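Local structure of lombricine kinase (Urechis caupo, 3JPZ) at residues A[106-110]-A[111-115]; A[138-141]-A[142-146]; A[172-176]-A[177-181]. The protein catalyses the reversible transfer of a phosphoryl group between ATP and the guanidino compound lombricine, as a member of the ATP:guanido phosphotransferase family. One frame throughout, in Å; residues are numbered along the deposited sequence. Where two conformers were deposited one is given.

How the interactions relate
From the N terminus, three local contacts follow in series along the chain; none nests in or crosses another, and none touches another. Interaction 1 closes a tight turn that feeds the loop after helix 73-83 into strand 113-122, near the middle of the eight-stranded antiparallel sheet. That strand leads on to helix 135-149, where interaction 2 spans successive turns of the helix and lies next to the second subunit; its centre is about 36 Å from that of interaction 1. Interaction 3 then ends helix 168-176 and turns the chain toward helix 187-191, its nearest atoms about 9 Å from each of the other two contacts. Interactions 1 and 3 carry nucleotide-site residues, Ser115 and, by prediction, His178.

Interaction 1. Residues A[106-110]-A[111-115]; sequences GQFDE and KYVKS
Asp109 and Lys111 meet twice at one carboxylate oxygen. Lys111 N donates to Asp109 OD1 at 2.9 Å, arriving on the anti side and 33° out of the carboxylate plane. Lys111 NZ, brought back by bends at chi3 and chi4, makes a salt bridge to Asp109 OD1 at 3.0 Å from the syn side; its bond to Asp109 OD2 is weak. The carboxylate can reach both because Asp109 holds CG beside its own carbonyl carbon (chi1 -175°). The backbone bond to OD1 makes this an Asx turn, and the aspartate carbonyl adds two backbone bonds to the same turn: Asp109 O accepts Tyr112 N from above its plane and Val113 N within it, each at 3.0 Å. The chain thereby enters strand 113-122 of the large antiparallel sheet, with Ser115, which takes part in ADP binding though no nucleotide is bound in this chain. Asp109 CG also lies in plane at the edge of the Tyr112 ring, with carboxylate and ring 89° apart, while Tyr112 OH bonds to Glu355. Deeper in, Phe108 CB packs on Val113 CG2 at 3.3 Å, and both side chains rest on Val282 of strand 279-285 and Val344 of helix 333-355. Farther out, Glu110 OE2 bonds to Gly231 N.

Interaction 2. Residues A[138-141]-A[142-146]; sequences RREV and ERVIT
Arg143 and Glu140 form a salt bridge between residues three apart on helix 135-149, in the catalytic part of this phosphagen kinase. The arginine starts with CB against the backbone of the preceding turn, 3.3 Å from Arg139 O. CG continues anti to the backbone N, and a bend at chi3 (76°) then turns the end of the chain toward the glutamate. NE makes the main link, Arg143 NE to Glu140 OE1 at 3.1 Å, on the syn side of that oxygen but out of the carboxylate plane. NH2 spans the carboxylate with two weaker bonds, the shorter being Arg143 NH2 to Glu140 OE2 at 3.0 Å. The two flat groups are turned 52° from one another, a skewed pairing in which NE meets its oxygen 24° out of the guanidinium plane. Glu140 OE2 also has the methyl Val144 CG2 beside it at 3.4 Å, and a weak, long ion pair to Arg256. Arg139 reaches the second subunit, donating to Ala9 O and Phe11 O there, besides its salt bridge to Asp200; Glu142 OE2 bonds to Tyr160 OH. The backbone keeps i to i+4 alpha-helical bonds, among them Val144 N to Glu140 O and Ile145 N to Val141 O. The buried aliphatic face touches Leu127 and His221 through Val141 and Ile216 through Ile145. Along it Val141 and Ile145 lie side by side, and Val141 CG1 comes to 3.4 Å from Ile145 CD1, tighter than usual for two carbons.

Interaction 3. Residues A[172-176]-A[177-181]; sequences NQLIA and DHFLF
Leu174 and Phe179 form the tightly packed side of this helix end, their side chains crossing at about a right angle. Leu174 CD2 touches Phe179 CB at 3.7 Å and lies near the plane of the aromatic ring, at its edge. One face of the Phe179 ring has Asp177 CB over it, offset toward the rim, and the ring also meets His206 of strand 203-207. At the margin, where the packing passes over to the exposed side, Leu180 CB points toward the helix, and with CG anti to the backbone N (chi1 -171°) Leu180 CD2 meets Ile175 CG1 at 3.8 Å, the two side chains crossing at a slant. Both leucines also pack on Ile204 of strand 203-207. The backbone that brings these groups together is a Schellman motif closing helix 168-176. His178 leaves the helix with positive phi (52°), Phe179 N reaches back to Leu174 O at 2.7 Å, nearly in line with the carbonyl, and His178 N gives a weak bond to Ile175 O at 3.0 Å. The apolar pair Leu174-Phe179 is the hydrophobic contact commonly found with such a cap. The exposed side is held more loosely. Gln173 NE2 makes a weak bond to Asp177 OD1, 3.4 Å long, with amide and carboxylate planes 25° apart; the stronger partner of that carboxylate is Lys210, in a salt bridge. The His178 ring lies with one face over Ala176 O, and a water bridges His178 ND1 and the helix end, donating to Ile175 O at 2.9 Å and standing 3.2 Å from ND1. His178 is predicted to bind ATP, and its side chain lies about 8 Å from that of Arg117 of the ADP site.

Interaction 1. Residues A[106-110]-A[111-115]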
ATOM      1  N   GLY A 106      28.343 -23.370  23.332  1.00 11.99           N
ATOM      2  CA  GLY A 106      27.827 -22.850  22.075  1.00 22.32           C
ATOM      3  C   GLY A 106      28.284 -23.564  20.814  1.00 26.12           C
ATOM      4  O   GLY A 106      28.341 -22.952  19.751  1.00 24.68           O
ATOM      5  N   GLN A 107      28.637 -24.842  20.920  1.00 16.61           N
ATOM      6  CA  GLN A 107      28.978 -25.643  19.748  0.55 12.11           C
ATOM      7  C   GLN A 107      28.159 -26.917  19.755  1.00 17.78           C
ATOM      8  O   GLN A 107      28.394 -27.809  20.570  1.00 19.14           O
ATOM      9  CB  GLN A 107      30.462 -26.002  19.722  0.55 15.89           C
ATOM     10  CG  GLN A 107      30.805 -27.094  18.704  0.55 12.33           C
ATOM     11  CD  GLN A 107      30.590 -26.660  17.252  0.55 12.99           C
ATOM     12  OE1 GLN A 107      31.314 -25.811  16.733  0.55 17.63           O
ATOM     13  NE2 GLN A 107      29.611 -27.267  16.588  0.55 12.34           N
ATOM     14  N   PHE A 108      27.198 -26.998  18.846  1.00 13.58           N
ATOM     15  CA  PHE A 108      26.316 -28.144  18.801  1.00 21.51           C
ATOM     16  C   PHE A 108      26.941 -29.272  18.018  1.00 11.43           C
ATOM     17  O   PHE A 108      27.825 -29.066  17.191  1.00 12.01           O
ATOM     18  CB  PHE A 108      24.991 -27.785  18.152  1.00 11.70           C
ATOM     19  CG  PHE A 108      24.253 -26.699  18.843  1.00 12.19           C
ATOM     20  CD1 PHE A 108      23.973 -25.516  18.183  1.00 11.94           C
ATOM     21  CD2 PHE A 108      23.825 -26.855  20.148  1.00 22.00           C
ATOM     22  CE1 PHE A 108      23.276 -24.520  18.813  1.00 24.17           C
ATOM     23  CE2 PHE A 108      23.131 -25.852  20.781  1.00 11.73           C
ATOM     24  CZ  PHE A 108      22.857 -24.689  20.116  1.00 12.04           C
ATOM     25  N   ASP A 109      26.446 -30.467  18.304  1.00 11.33           N
ATOM     26  CA  ASP A 109      26.736 -31.652  17.547  1.00 11.57           C
ATOM     27  C   ASP A 109      26.170 -31.431  16.158  1.00 13.30           C
ATOM     28  O   ASP A 109      24.963 -31.244  15.981  1.00 11.83           O
ATOM     29  CB  ASP A 109      26.083 -32.861  18.242  1.00 12.09           C
ATOM     30  CG  ASP A 109      26.426 -34.175  17.581  1.00 11.74           C
ATOM     31  OD1 ASP A 109      26.776 -34.146  16.391  1.00 12.94           O
ATOM     32  OD2 ASP A 109      26.316 -35.239  18.244  1.00 12.05           O
ATOM     33  N   GLU A 110      27.045 -31.433  15.163  1.00 12.65           N
ATOM     34  CA  GLU A 110      26.631 -31.055  13.827  1.00 12.35           C
ATOM     35  C   GLU A 110      25.964 -32.198  13.077  1.00 12.55           C
ATOM     36  O   GLU A 110      25.531 -32.018  11.959  1.00 12.79           O
ATOM     37  CB  GLU A 110      27.811 -30.475  13.050  1.00 12.77           C
ATOM     38  CG  GLU A 110      28.297 -29.195  13.681  1.00 12.65           C
ATOM     39  CD  GLU A 110      29.522 -28.610  13.025  1.00 13.29           C
ATOM     40  OE1 GLU A 110      30.188 -29.317  12.238  1.00 14.61           O
ATOM     41  OE2 GLU A 110      29.824 -27.435  13.317  1.00 13.94           O
ATOM     42  N   LYS A 111      25.850 -33.360  13.706  1.00 20.01           N
ATOM     43  CA  LYS A 111      24.985 -34.413  13.180  1.00 18.50           C
ATOM     44  C   LYS A 111      23.527 -33.973  13.303  1.00 13.33           C
ATOM     45  O   LYS A 111      22.650 -34.450  12.583  1.00 19.56           O
ATOM     46  CB  LYS A 111      25.201 -35.722  13.935  1.00 21.74           C
ATOM     47  CG  LYS A 111      26.541 -36.386  13.639  1.00 25.15           C
ATOM     48  CD  LYS A 111      26.665 -37.749  14.308  1.00 13.94           C
ATOM     49  CE  LYS A 111      26.811 -37.639  15.808  1.00 14.96           C
ATOM     50  NZ  LYS A 111      28.012 -36.866  16.175  1.00 24.82           N
ATOM     51  N   TYR A 112      23.280 -33.062  14.230  1.00 11.99           N
ATOM     52  CA  TYR A 112      21.931 -32.591  14.490  1.00 14.79           C
ATOM     53  C   TYR A 112      21.745 -31.146  14.027  1.00 12.20           C
ATOM     54  O   TYR A 112      20.842 -30.860  13.241  1.00 13.03           O
ATOM     55  CB  TYR A 112      21.605 -32.775  15.975  1.00 11.88           C
ATOM     56  CG  TYR A 112      21.653 -34.235  16.383  1.00 13.24           C
ATOM     57  CD1 TYR A 112      22.806 -34.790  16.911  1.00 11.64           C
ATOM     58  CD2 TYR A 112      20.552 -35.065  16.199  1.00 12.93           C
ATOM     59  CE1 TYR A 112      22.856 -36.130  17.276  1.00 11.81           C
ATOM     60  CE2 TYR A 112      20.599 -36.412  16.549  1.00 12.09           C
ATOM     61  CZ  TYR A 112      21.749 -36.930  17.089  1.00 12.38           C
ATOM     62  OH  TYR A 112      21.792 -38.260  17.447  1.00 12.68           O
ATOM     63  N   VAL A 113      22.607 -30.237  14.480  1.00 11.83           N
ATOM     64  CA  VAL A 113      22.499 -28.848  14.052  1.00 11.39           C
ATOM     65  C   VAL A 113      23.219 -28.605  12.733  1.00 15.00           C
ATOM     66  O   VAL A 113      24.440 -28.747  12.644  1.00 20.49           O
ATOM     67  CB  VAL A 113      23.027 -27.876  15.124  1.00 15.18           C
ATOM     68  CG1 VAL A 113      22.970 -26.449  14.614  1.00 11.44           C
ATOM     69  CG2 VAL A 113      22.213 -28.013  16.387  1.00 11.06           C
ATOM     70  N   LYS A 114      22.444 -28.224  11.717  1.00 12.37           N
ATOM     71  CA  LYS A 114      22.931 -28.069  10.353  1.00 12.62           C
ATOM     72  C   LYS A 114      23.451 -26.666  10.073  1.00 12.35           C
ATOM     73  O   LYS A 114      24.305 -26.475   9.218  1.00 13.67           O
ATOM     74  CB  LYS A 114      21.810 -28.403   9.368  1.00 12.83           C
ATOM     75  CG  LYS A 114      21.177 -29.771   9.610  1.00 12.48           C
ATOM     76  CD  LYS A 114      22.243 -30.856   9.613  1.00 13.66           C
ATOM     77  CE  LYS A 114      21.665 -32.233   9.938  1.00 18.62           C
ATOM     78  NZ  LYS A 114      22.742 -33.264  10.002  1.00 32.40           N
ATOM     79  N   SER A 115      22.931 -25.685  10.792  1.00 15.06           N
ATOM     80  CA  SER A 115      23.367 -24.303  10.620  1.00 12.08           C
ATOM     81  C   SER A 115      22.851 -23.448  11.764  1.00 16.14           C
ATOM     82  O   SER A 115      21.992 -23.869  12.529  1.00 17.56           O
ATOM     83  CB  SER A 115      22.871 -23.732   9.293  1.00 12.30           C
ATOM     84  OG  SER A 115      21.457 -23.719   9.239  1.00 18.04           O
TER

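Interaction 2. Residues A[138-141]-A[142-146]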
ATOM      1  N   ARG A 138      16.196   8.125   3.644  1.00 16.05           N
ATOM      2  CA  ARG A 138      16.463   6.713   3.412  1.00 16.05           C
ATOM      3  C   ARG A 138      17.802   6.534   2.734  1.00 21.87           C
ATOM      4  O   ARG A 138      18.534   5.588   3.022  1.00 16.59           O
ATOM      5  CB  ARG A 138      15.365   6.114   2.533  1.00 16.35           C
ATOM      6  CG  ARG A 138      15.283   4.599   2.578  1.00 17.14           C
ATOM      7  CD  ARG A 138      14.295   4.072   1.549  1.00 22.81           C
ATOM      8  NE  ARG A 138      12.910   4.332   1.935  1.00 20.08           N
ATOM      9  CZ  ARG A 138      12.090   5.185   1.324  1.00 13.07           C
ATOM     10  NH1 ARG A 138      12.486   5.878   0.267  1.00 14.96           N
ATOM     11  NH2 ARG A 138      10.857   5.335   1.773  1.00 14.61           N
ATOM     12  N   ARG A 139      18.106   7.438   1.812  1.00 28.91           N
ATOM     13  CA  ARG A 139      19.386   7.424   1.128  1.00 23.22           C
ATOM     14  C   ARG A 139      20.499   7.716   2.116  1.00 18.28           C
ATOM     15  O   ARG A 139      21.602   7.223   1.951  1.00 24.38           O
ATOM     16  CB  ARG A 139      19.412   8.459  -0.001  1.00 29.06           C
ATOM     17  CG  ARG A 139      18.671   8.029  -1.251  1.00 21.61           C
ATOM     18  CD  ARG A 139      18.194   9.241  -2.021  1.00 30.67           C
ATOM     19  NE  ARG A 139      17.384   8.881  -3.179  1.00 27.03           N
ATOM     20  CZ  ARG A 139      16.878   9.766  -4.029  1.00 36.71           C
ATOM     21  NH1 ARG A 139      17.102  11.067  -3.849  1.00 26.57           N
ATOM     22  NH2 ARG A 139      16.154   9.348  -5.059  1.00 19.53           N
ATOM     23  N   GLU A 140      20.203   8.531   3.126  1.00 28.48           N
ATOM     24  CA  GLU A 140      21.162   8.851   4.180  1.00 27.28           C
ATOM     25  C   GLU A 140      21.408   7.643   5.082  1.00 26.90           C
ATOM     26  O   GLU A 140      22.529   7.409   5.509  1.00 27.42           O
ATOM     27  CB  GLU A 140      20.681  10.045   5.007  1.00 41.16           C
ATOM     28  CG  GLU A 140      21.575  10.398   6.195  1.00 38.31           C
ATOM     29  CD  GLU A 140      22.962  10.859   5.780  1.00 36.52           C
ATOM     30  OE1 GLU A 140      23.208  10.983   4.566  1.00 30.09           O
ATOM     31  OE2 GLU A 140      23.807  11.091   6.670  1.00 49.45           O
ATOM     32  N   VAL A 141      20.363   6.878   5.383  1.00 17.56           N
ATOM     33  CA  VAL A 141      20.561   5.603   6.063  1.00 17.10           C
ATOM     34  C   VAL A 141      21.479   4.714   5.225  1.00 17.55           C
ATOM     35  O   VAL A 141      22.510   4.239   5.705  1.00 19.09           O
ATOM     36  CB  VAL A 141      19.245   4.838   6.304  1.00 16.06           C
ATOM     37  CG1 VAL A 141      19.553   3.485   6.889  1.00 15.69           C
ATOM     38  CG2 VAL A 141      18.331   5.609   7.230  1.00 15.85           C
ATOM     39  N   GLU A 142      21.112   4.498   3.966  1.00 17.64           N
ATOM     40  CA  GLU A 142      21.912   3.662   3.081  1.00 18.00           C
ATOM     41  C   GLU A 142      23.354   4.158   3.003  1.00 34.72           C
ATOM     42  O   GLU A 142      24.285   3.361   2.973  1.00 32.57           O
ATOM     43  CB  GLU A 142      21.325   3.619   1.672  1.00 17.32           C
ATOM     44  CG  GLU A 142      22.151   2.774   0.694  1.00 17.76           C
ATOM     45  CD  GLU A 142      21.695   2.923  -0.741  1.00 23.42           C
ATOM     46  OE1 GLU A 142      21.355   4.053  -1.145  1.00 20.04           O
ATOM     47  OE2 GLU A 142      21.673   1.912  -1.470  1.00 32.42           O
ATOM     48  N   ARG A 143      23.543   5.472   2.965  1.00 19.63           N
ATOM     49  CA  ARG A 143      24.882   6.013   2.804  1.00 20.47           C
ATOM     50  C   ARG A 143      25.685   5.750   4.059  1.00 24.14           C
ATOM     51  O   ARG A 143      26.813   5.278   3.998  1.00 34.93           O
ATOM     52  CB  ARG A 143      24.853   7.510   2.533  1.00 21.55           C
ATOM     53  CG  ARG A 143      26.248   8.087   2.358  1.00 26.51           C
ATOM     54  CD  ARG A 143      26.229   9.568   2.029  1.00 35.86           C
ATOM     55  NE  ARG A 143      25.943  10.387   3.202  1.00 54.39           N
ATOM     56  CZ  ARG A 143      26.781  10.563   4.221  1.00 67.62           C
ATOM     57  NH1 ARG A 143      27.968   9.965   4.228  1.00 58.78           N
ATOM     58  NH2 ARG A 143      26.429  11.332   5.242  1.00 78.58           N
ATOM     59  N   VAL A 144      25.089   6.063   5.200  1.00 29.38           N
ATOM     60  CA  VAL A 144      25.751   5.908   6.482  1.00 32.97           C
ATOM     61  C   VAL A 144      26.195   4.461   6.685  1.00 36.36           C
ATOM     62  O   VAL A 144      27.357   4.194   6.970  1.00 25.62           O
ATOM     63  CB  VAL A 144      24.817   6.351   7.626  1.00 35.70           C
ATOM     64  CG1 VAL A 144      25.375   5.952   8.976  1.00 26.31           C
ATOM     65  CG2 VAL A 144      24.592   7.859   7.563  1.00 28.94           C
ATOM     66  N   ILE A 145      25.266   3.527   6.525  1.00 25.97           N
ATOM     67  CA  ILE A 145      25.567   2.118   6.739  1.00 24.94           C
ATOM     68  C   ILE A 145      26.589   1.608   5.720  1.00 25.23           C
ATOM     69  O   ILE A 145      27.524   0.897   6.065  1.00 30.77           O
ATOM     70  CB  ILE A 145      24.278   1.275   6.670  1.00 22.51           C
ATOM     71  CG1 ILE A 145      23.303   1.738   7.756  1.00 20.41           C
ATOM     72  CG2 ILE A 145      24.592  -0.188   6.833  1.00 17.16           C
ATOM     73  CD1 ILE A 145      21.929   1.109   7.666  1.00 29.89           C
ATOM     74  N   THR A 146      26.418   1.990   4.464  1.00 27.51           N
ATOM     75  CA  THR A 146      27.261   1.475   3.387  1.00 21.42           C
ATOM     76  C   THR A 146      28.711   1.985   3.458  1.00 26.69           C
ATOM     77  O   THR A 146      29.648   1.223   3.225  1.00 27.98           O
ATOM     78  CB  THR A 146      26.660   1.810   2.001  1.00 51.20           C
ATOM     79  OG1 THR A 146      27.321   1.048   0.983  1.00 57.31           O
ATOM     80  CG2 THR A 146      26.802   3.287   1.697  1.00 38.26           C
TER

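Interaction 3. Residues A[172-176]-A[177-181]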
ATOM      1  N   ASN A 172      20.614 -13.452  -9.029  1.00 50.19           N
ATOM      2  CA  ASN A 172      20.575 -14.902  -9.127  1.00 59.96           C
ATOM      3  C   ASN A 172      21.503 -15.538  -8.101  1.00 46.88           C
ATOM      4  O   ASN A 172      21.152 -16.535  -7.472  1.00 42.82           O
ATOM      5  CB  ASN A 172      20.960 -15.353 -10.537  1.00 68.28           C
ATOM      6  CG  ASN A 172      19.805 -15.255 -11.515  1.00 78.78           C
ATOM      7  OD1 ASN A 172      18.664 -15.572 -11.175  1.00 78.80           O
ATOM      8  ND2 ASN A 172      20.095 -14.821 -12.736  1.00 82.61           N
ATOM      9  N   GLN A 173      22.684 -14.954  -7.932  1.00 33.99           N
ATOM     10  CA  GLN A 173      23.642 -15.453  -6.951  1.00 44.03           C
ATOM     11  C   GLN A 173      23.117 -15.260  -5.538  1.00 37.80           C
ATOM     12  O   GLN A 173      23.270 -16.130  -4.682  1.00 33.04           O
ATOM     13  CB  GLN A 173      24.981 -14.727  -7.078  1.00 34.80           C
ATOM     14  CG  GLN A 173      26.011 -15.193  -6.063  1.00 40.42           C
ATOM     15  CD  GLN A 173      26.451 -16.624  -6.304  1.00 52.06           C
ATOM     16  OE1 GLN A 173      27.051 -16.936  -7.335  1.00 47.49           O
ATOM     17  NE2 GLN A 173      26.158 -17.504  -5.352  1.00 51.93           N
ATOM     18  N   LEU A 174      22.514 -14.101  -5.298  1.00 49.33           N
ATOM     19  CA  LEU A 174      22.033 -13.762  -3.971  1.00 39.86           C
ATOM     20  C   LEU A 174      20.894 -14.682  -3.571  1.00 28.90           C
ATOM     21  O   LEU A 174      20.741 -15.000  -2.406  1.00 26.62           O
ATOM     22  CB  LEU A 174      21.611 -12.293  -3.910  1.00 41.10           C
ATOM     23  CG  LEU A 174      22.802 -11.326  -3.922  1.00 30.67           C
ATOM     24  CD1 LEU A 174      22.374  -9.883  -4.163  1.00 27.51           C
ATOM     25  CD2 LEU A 174      23.579 -11.448  -2.622  1.00 25.74           C
ATOM     26  N   ILE A 175      20.110 -15.132  -4.541  1.00 22.31           N
ATOM     27  CA  ILE A 175      19.057 -16.097  -4.260  1.00 15.62           C
ATOM     28  C   ILE A 175      19.659 -17.420  -3.812  1.00 15.74           C
ATOM     29  O   ILE A 175      19.129 -18.084  -2.924  1.00 21.23           O
ATOM     30  CB  ILE A 175      18.155 -16.331  -5.491  1.00 42.58           C
ATOM     31  CG1 ILE A 175      17.097 -15.230  -5.581  1.00 45.49           C
ATOM     32  CG2 ILE A 175      17.478 -17.692  -5.407  1.00 46.36           C
ATOM     33  CD1 ILE A 175      15.985 -15.523  -6.564  1.00 42.17           C
ATOM     34  N   ALA A 176      20.770 -17.794  -4.431  1.00 30.16           N
ATOM     35  CA  ALA A 176      21.448 -19.049  -4.120  1.00 25.33           C
ATOM     36  C   ALA A 176      22.032 -19.020  -2.709  1.00 23.38           C
ATOM     37  O   ALA A 176      22.029 -20.028  -2.001  1.00 26.97           O
ATOM     38  CB  ALA A 176      22.542 -19.302  -5.133  1.00 25.01           C
ATOM     39  N   ASP A 177      22.533 -17.853  -2.315  1.00 30.57           N
ATOM     40  CA  ASP A 177      23.034 -17.625  -0.967  1.00 32.49           C
ATOM     41  C   ASP A 177      21.899 -17.426   0.030  1.00 33.25           C
ATOM     42  O   ASP A 177      22.137 -17.275   1.230  1.00 24.97           O
ATOM     43  CB  ASP A 177      23.915 -16.374  -0.947  1.00 39.45           C
ATOM     44  CG  ASP A 177      25.120 -16.494  -1.849  1.00 44.48           C
ATOM     45  OD1 ASP A 177      25.661 -17.613  -1.966  1.00 38.96           O
ATOM     46  OD2 ASP A 177      25.526 -15.466  -2.432  1.00 43.95           O
ATOM     47  N   HIS A 178      20.666 -17.417  -0.469  1.00 33.20           N
ATOM     48  CA  HIS A 178      19.507 -17.042   0.339  1.00 28.32           C
ATOM     49  C   HIS A 178      19.744 -15.693   1.016  1.00 20.00           C
ATOM     50  O   HIS A 178      19.366 -15.500   2.170  1.00 21.12           O
ATOM     51  CB  HIS A 178      19.206 -18.088   1.411  1.00 31.10           C
ATOM     52  CG  HIS A 178      19.250 -19.501   0.922  1.00 45.62           C
ATOM     53  ND1 HIS A 178      18.342 -20.004   0.016  1.00 53.67           N
ATOM     54  CD2 HIS A 178      20.077 -20.525   1.234  1.00 48.52           C
ATOM     55  CE1 HIS A 178      18.617 -21.274  -0.220  1.00 57.66           C
ATOM     56  NE2 HIS A 178      19.663 -21.616   0.509  1.00 53.57           N
ATOM     57  N   PHE A 179      20.382 -14.773   0.292  1.00 25.63           N
ATOM     58  CA  PHE A 179      20.705 -13.441   0.798  1.00 20.06           C
ATOM     59  C   PHE A 179      19.771 -12.359   0.265  1.00 22.96           C
ATOM     60  O   PHE A 179      19.919 -11.187   0.601  1.00 32.46           O
ATOM     61  CB  PHE A 179      22.121 -13.045   0.373  1.00 14.97           C
ATOM     62  CG  PHE A 179      23.213 -13.687   1.172  1.00 24.92           C
ATOM     63  CD1 PHE A 179      22.932 -14.455   2.286  1.00 29.26           C
ATOM     64  CD2 PHE A 179      24.535 -13.482   0.820  1.00 24.48           C
ATOM     65  CE1 PHE A 179      23.954 -15.032   3.017  1.00 33.46           C
ATOM     66  CE2 PHE A 179      25.559 -14.052   1.550  1.00 29.81           C
ATOM     67  CZ  PHE A 179      25.269 -14.825   2.648  1.00 28.97           C
ATOM     68  N   LEU A 180      18.836 -12.731  -0.594  1.00 16.34           N
ATOM     69  CA  LEU A 180      18.009 -11.730  -1.246  1.00 25.25           C
ATOM     70  C   LEU A 180      16.767 -11.406  -0.440  1.00 19.87           C
ATOM     71  O   LEU A 180      16.177 -12.282   0.189  1.00 24.40           O
ATOM     72  CB  LEU A 180      17.579 -12.207  -2.633  1.00 29.37           C
ATOM     73  CG  LEU A 180      16.898 -11.128  -3.473  1.00 31.02           C
ATOM     74  CD1 LEU A 180      17.941 -10.243  -4.138  1.00 32.83           C
ATOM     75  CD2 LEU A 180      15.970 -11.747  -4.507  1.00 30.74           C
ATOM     76  N   PHE A 181      16.377 -10.137  -0.466  1.00 27.71           N
ATOM     77  CA  PHE A 181      15.062  -9.737   0.014  1.00 25.21           C
ATOM     78  C   PHE A 181      14.288  -9.057  -1.113  1.00 26.26           C
ATOM     79  O   PHE A 181      14.874  -8.439  -2.006  1.00 31.74           O
ATOM     80  CB  PHE A 181      15.155  -8.842   1.254  1.00 21.91           C
ATOM     81  CG  PHE A 181      15.825  -7.506   1.016  1.00 15.74           C
ATOM     82  CD1 PHE A 181      15.080  -6.401   0.664  1.00 18.25           C
ATOM     83  CD2 PHE A 181      17.192  -7.358   1.185  1.00 12.98           C
ATOM     84  CE1 PHE A 181      15.686  -5.165   0.464  1.00 15.52           C
ATOM     85  CE2 PHE A 181      17.804  -6.128   0.997  1.00 13.43           C
ATOM     86  CZ  PHE A 181      17.052  -5.033   0.632  1.00 13.65           C
TER
HETATM   87  O   HOH W   1      16.500 -18.202  -1.810  1.00 42.57           O